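PDB 1YG2: gene activator AphA from Vibrio cholerae, which activates virulence gene expression as a winged helix transcription factor of the PadR-like family, probably by binding DNA as a dimer. Local coordinates for residues 8-18 with 68-79. Sequence-based numbering, arbitrary orientation.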
# COMPACT_ATOMS: atom_id res chain seq x y z
N LEU A 8 13.92 -0.38 -17.63
CA LEU A 8 15.15 0.35 -17.95
C LEU A 8 16.26 -0.01 -16.97
O LEU A 8 17.44 -0.10 -17.34
CB LEU A 8 14.90 1.86 -17.92
CG LEU A 8 14.05 2.43 -19.07
CD1 LEU A 8 13.94 3.95 -18.96
CD2 LEU A 8 14.70 2.08 -20.39
N THR A 9 15.90 -0.22 -15.71
CA THR A 9 16.87 -0.57 -14.67
C THR A 9 17.60 -1.85 -15.05
O THR A 9 18.82 -1.95 -14.94
CB THR A 9 16.19 -0.79 -13.32
OG1 THR A 9 15.45 0.39 -12.97
CG2 THR A 9 17.22 -1.09 -12.24
N VAL A 10 16.85 -2.84 -15.50
CA VAL A 10 17.45 -4.10 -15.90
C VAL A 10 18.50 -3.83 -16.98
O VAL A 10 19.65 -4.23 -16.85
CB VAL A 10 16.39 -5.06 -16.47
CG1 VAL A 10 17.05 -6.34 -16.96
CG2 VAL A 10 15.35 -5.37 -15.42
N LEU A 11 18.08 -3.14 -18.03
CA LEU A 11 18.96 -2.85 -19.15
C LEU A 11 20.13 -1.94 -18.82
O LEU A 11 21.10 -1.88 -19.56
CB LEU A 11 18.15 -2.26 -20.31
CG LEU A 11 17.11 -3.22 -20.89
CD1 LEU A 11 16.24 -2.51 -21.92
CD2 LEU A 11 17.83 -4.41 -21.53
N SER A 12 20.04 -1.21 -17.71
CA SER A 12 21.13 -0.31 -17.36
C SER A 12 22.40 -1.06 -16.94
O SER A 12 23.49 -0.50 -17.01
CB SER A 12 20.71 0.63 -16.23
OG SER A 12 19.70 1.51 -16.69
N THR A 13 22.25 -2.30 -16.50
CA THR A 13 23.43 -3.07 -16.11
C THR A 13 23.99 -3.82 -17.32
O THR A 13 25.20 -3.88 -17.51
CB THR A 13 23.09 -4.07 -14.99
OG1 THR A 13 22.13 -5.02 -15.46
CG2 THR A 13 22.51 -3.35 -13.80
N ARG A 14 23.10 -4.36 -18.16
CA ARG A 14 23.53 -5.08 -19.36
C ARG A 14 22.39 -5.28 -20.35
O ARG A 14 21.22 -5.23 -19.98
CB ARG A 14 24.09 -6.46 -18.97
CG ARG A 14 23.14 -7.30 -18.12
CD ARG A 14 23.69 -8.71 -17.88
NE ARG A 14 22.92 -9.45 -16.88
CZ ARG A 14 23.10 -10.75 -16.61
NH1 ARG A 14 24.01 -11.45 -17.27
NH2 ARG A 14 22.35 -11.34 -15.69
N ASP A 15 22.75 -5.50 -21.62
CA ASP A 15 21.74 -5.73 -22.64
C ASP A 15 21.10 -7.07 -22.32
O ASP A 15 21.70 -7.88 -21.63
CB ASP A 15 22.37 -5.78 -24.03
CG ASP A 15 23.19 -4.54 -24.35
OD1 ASP A 15 22.71 -3.42 -24.07
OD2 ASP A 15 24.31 -4.67 -24.88
N ALA A 16 19.88 -7.30 -22.79
CA ALA A 16 19.22 -8.56 -22.51
C ALA A 16 18.12 -8.84 -23.52
O ALA A 16 17.53 -7.91 -24.07
CB ALA A 16 18.64 -8.54 -21.12
N THR A 17 17.85 -10.12 -23.74
CA THR A 17 16.81 -10.54 -24.67
C THR A 17 15.45 -10.34 -24.01
O THR A 17 15.36 -10.12 -22.80
CB THR A 17 16.95 -12.03 -25.04
OG1 THR A 17 16.75 -12.83 -23.88
CG2 THR A 17 18.34 -12.31 -25.59
N GLY A 18 14.39 -10.43 -24.81
CA GLY A 18 13.05 -10.26 -24.28
C GLY A 18 12.74 -11.35 -23.26
O GLY A 18 11.84 -11.20 -22.43
N VAL A 68 18.38 -9.06 -28.88
CA VAL A 68 18.93 -8.40 -27.70
C VAL A 68 18.54 -6.93 -27.56
O VAL A 68 18.83 -6.11 -28.43
CB VAL A 68 20.47 -8.47 -27.69
CG1 VAL A 68 21.02 -7.54 -26.62
CG2 VAL A 68 20.92 -9.90 -27.41
N TYR A 69 17.88 -6.59 -26.46
CA TYR A 69 17.48 -5.21 -26.21
C TYR A 69 18.61 -4.47 -25.51
O TYR A 69 19.37 -5.06 -24.75
CB TYR A 69 16.22 -5.15 -25.36
CG TYR A 69 14.97 -5.60 -26.08
CD1 TYR A 69 14.52 -6.91 -25.99
CD2 TYR A 69 14.25 -4.71 -26.87
CE1 TYR A 69 13.39 -7.33 -26.67
CE2 TYR A 69 13.12 -5.11 -27.56
CZ TYR A 69 12.69 -6.43 -27.46
OH TYR A 69 11.56 -6.83 -28.13
N SER A 70 18.71 -3.18 -25.78
CA SER A 70 19.75 -2.36 -25.18
C SER A 70 19.16 -1.00 -24.81
O SER A 70 18.31 -0.47 -25.53
CB SER A 70 20.90 -2.18 -26.17
OG SER A 70 21.94 -1.42 -25.60
N ILE A 71 19.62 -0.42 -23.70
CA ILE A 71 19.11 0.89 -23.29
C ILE A 71 19.81 1.99 -24.10
O ILE A 71 20.99 1.87 -24.41
CB ILE A 71 19.37 1.14 -21.79
CG1 ILE A 71 18.54 2.34 -21.31
CG2 ILE A 71 20.86 1.39 -21.54
CD1 ILE A 71 18.66 2.62 -19.82
N THR A 72 19.07 3.05 -24.46
CA THR A 72 19.66 4.15 -25.23
C THR A 72 19.96 5.31 -24.30
O THR A 72 19.58 5.29 -23.14
CB THR A 72 18.72 4.66 -26.32
OG1 THR A 72 17.55 5.22 -25.70
CG2 THR A 72 18.32 3.53 -27.26
N GLN A 73 20.64 6.33 -24.82
CA GLN A 73 20.96 7.49 -24.01
C GLN A 73 19.68 8.12 -23.49
O GLN A 73 19.63 8.62 -22.36
CB GLN A 73 21.75 8.52 -24.82
CG GLN A 73 22.05 9.80 -24.04
CD GLN A 73 22.78 9.50 -22.74
OE1 GLN A 73 23.49 8.50 -22.64
NE2 GLN A 73 22.62 10.36 -21.74
N ALA A 74 18.63 8.11 -24.32
CA ALA A 74 17.34 8.67 -23.92
C ALA A 74 16.80 7.82 -22.77
O ALA A 74 16.28 8.35 -21.79
CB ALA A 74 16.37 8.65 -25.09
N GLY A 75 16.92 6.51 -22.92
CA GLY A 75 16.47 5.61 -21.88
C GLY A 75 17.24 5.90 -20.59
O GLY A 75 16.66 5.95 -19.50
N ARG A 76 18.54 6.11 -20.71
CA ARG A 76 19.35 6.40 -19.53
C ARG A 76 18.95 7.73 -18.90
O ARG A 76 18.90 7.86 -17.67
CB ARG A 76 20.85 6.41 -19.90
CG ARG A 76 21.43 5.01 -20.17
CD ARG A 76 22.96 5.02 -20.20
NE ARG A 76 23.49 5.62 -21.43
CZ ARG A 76 23.56 4.99 -22.60
NH1 ARG A 76 23.14 3.74 -22.72
NH2 ARG A 76 24.04 5.63 -23.66
N SER A 77 18.64 8.70 -19.74
CA SER A 77 18.24 10.01 -19.26
C SER A 77 16.91 9.92 -18.51
O SER A 77 16.74 10.52 -17.45
CB SER A 77 18.14 10.99 -20.43
OG SER A 77 17.69 12.26 -20.00
N ALA A 78 15.96 9.16 -19.05
CA ALA A 78 14.65 9.01 -18.41
C ALA A 78 14.76 8.27 -17.07
O ALA A 78 14.04 8.59 -16.12
CB ALA A 78 13.69 8.26 -19.34
N LEU A 79 15.65 7.28 -17.01
CA LEU A 79 15.84 6.51 -15.78
C LEU A 79 16.39 7.45 -14.70
O LEU A 79 15.94 7.44 -13.56
CB LEU A 79 16.81 5.35 -16.01
CG LEU A 79 17.10 4.41 -14.84
CD1 LEU A 79 15.82 3.68 -14.42
CD2 LEU A 79 18.17 3.40 -15.24
O HOH W 1 21.18 -2.33 -22.27
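Ala16 and Tyr69 pair through their backbones in a single antiparallel, hydrogen-bonded bridge in the loop after helix 3-13, whose 8-13 part lies at 90° to strand 69-71 (closest approach of axes 7.2 Å) and at 121° to helix 73-79 (10.2 Å). Ala16 N reaches Tyr69 O at 3.0 Å, and Tyr69 N returns to Ala16 O at 2.8 Å. The bridge adds this loop to the 53-55/69-71 hairpin alongside strand 69-71, as the short first strand does in winged helix folds. With chi1 of Ser70 at -178°, OG swings away from its own N and donates to Asp15 OD1 over 2.6 Å, arriving from above the carboxylate plane. A water donates to the same OD1 and to Leu11 O while accepting from Ile71 N, tying both residues to the strand. The Tyr69 ring turns its edge to Ala16 O and Gly18 N. Facing the helix, Ile71 CB rests on Leu11 CB at 3.9 Å, and its CG1 meets Leu8 CD2, the side chains crossing at about a right angle. Leu8 CD1 reaches Gly75 O at 3.4 Å, and Leu79 CD1 lies against Leu8 CB. Ala102 and Val105 of the second subunit pack on Thr9 and Ser12, while Val53 of strand 53-55 and Met47 of helix 37-49 pack on Leu8.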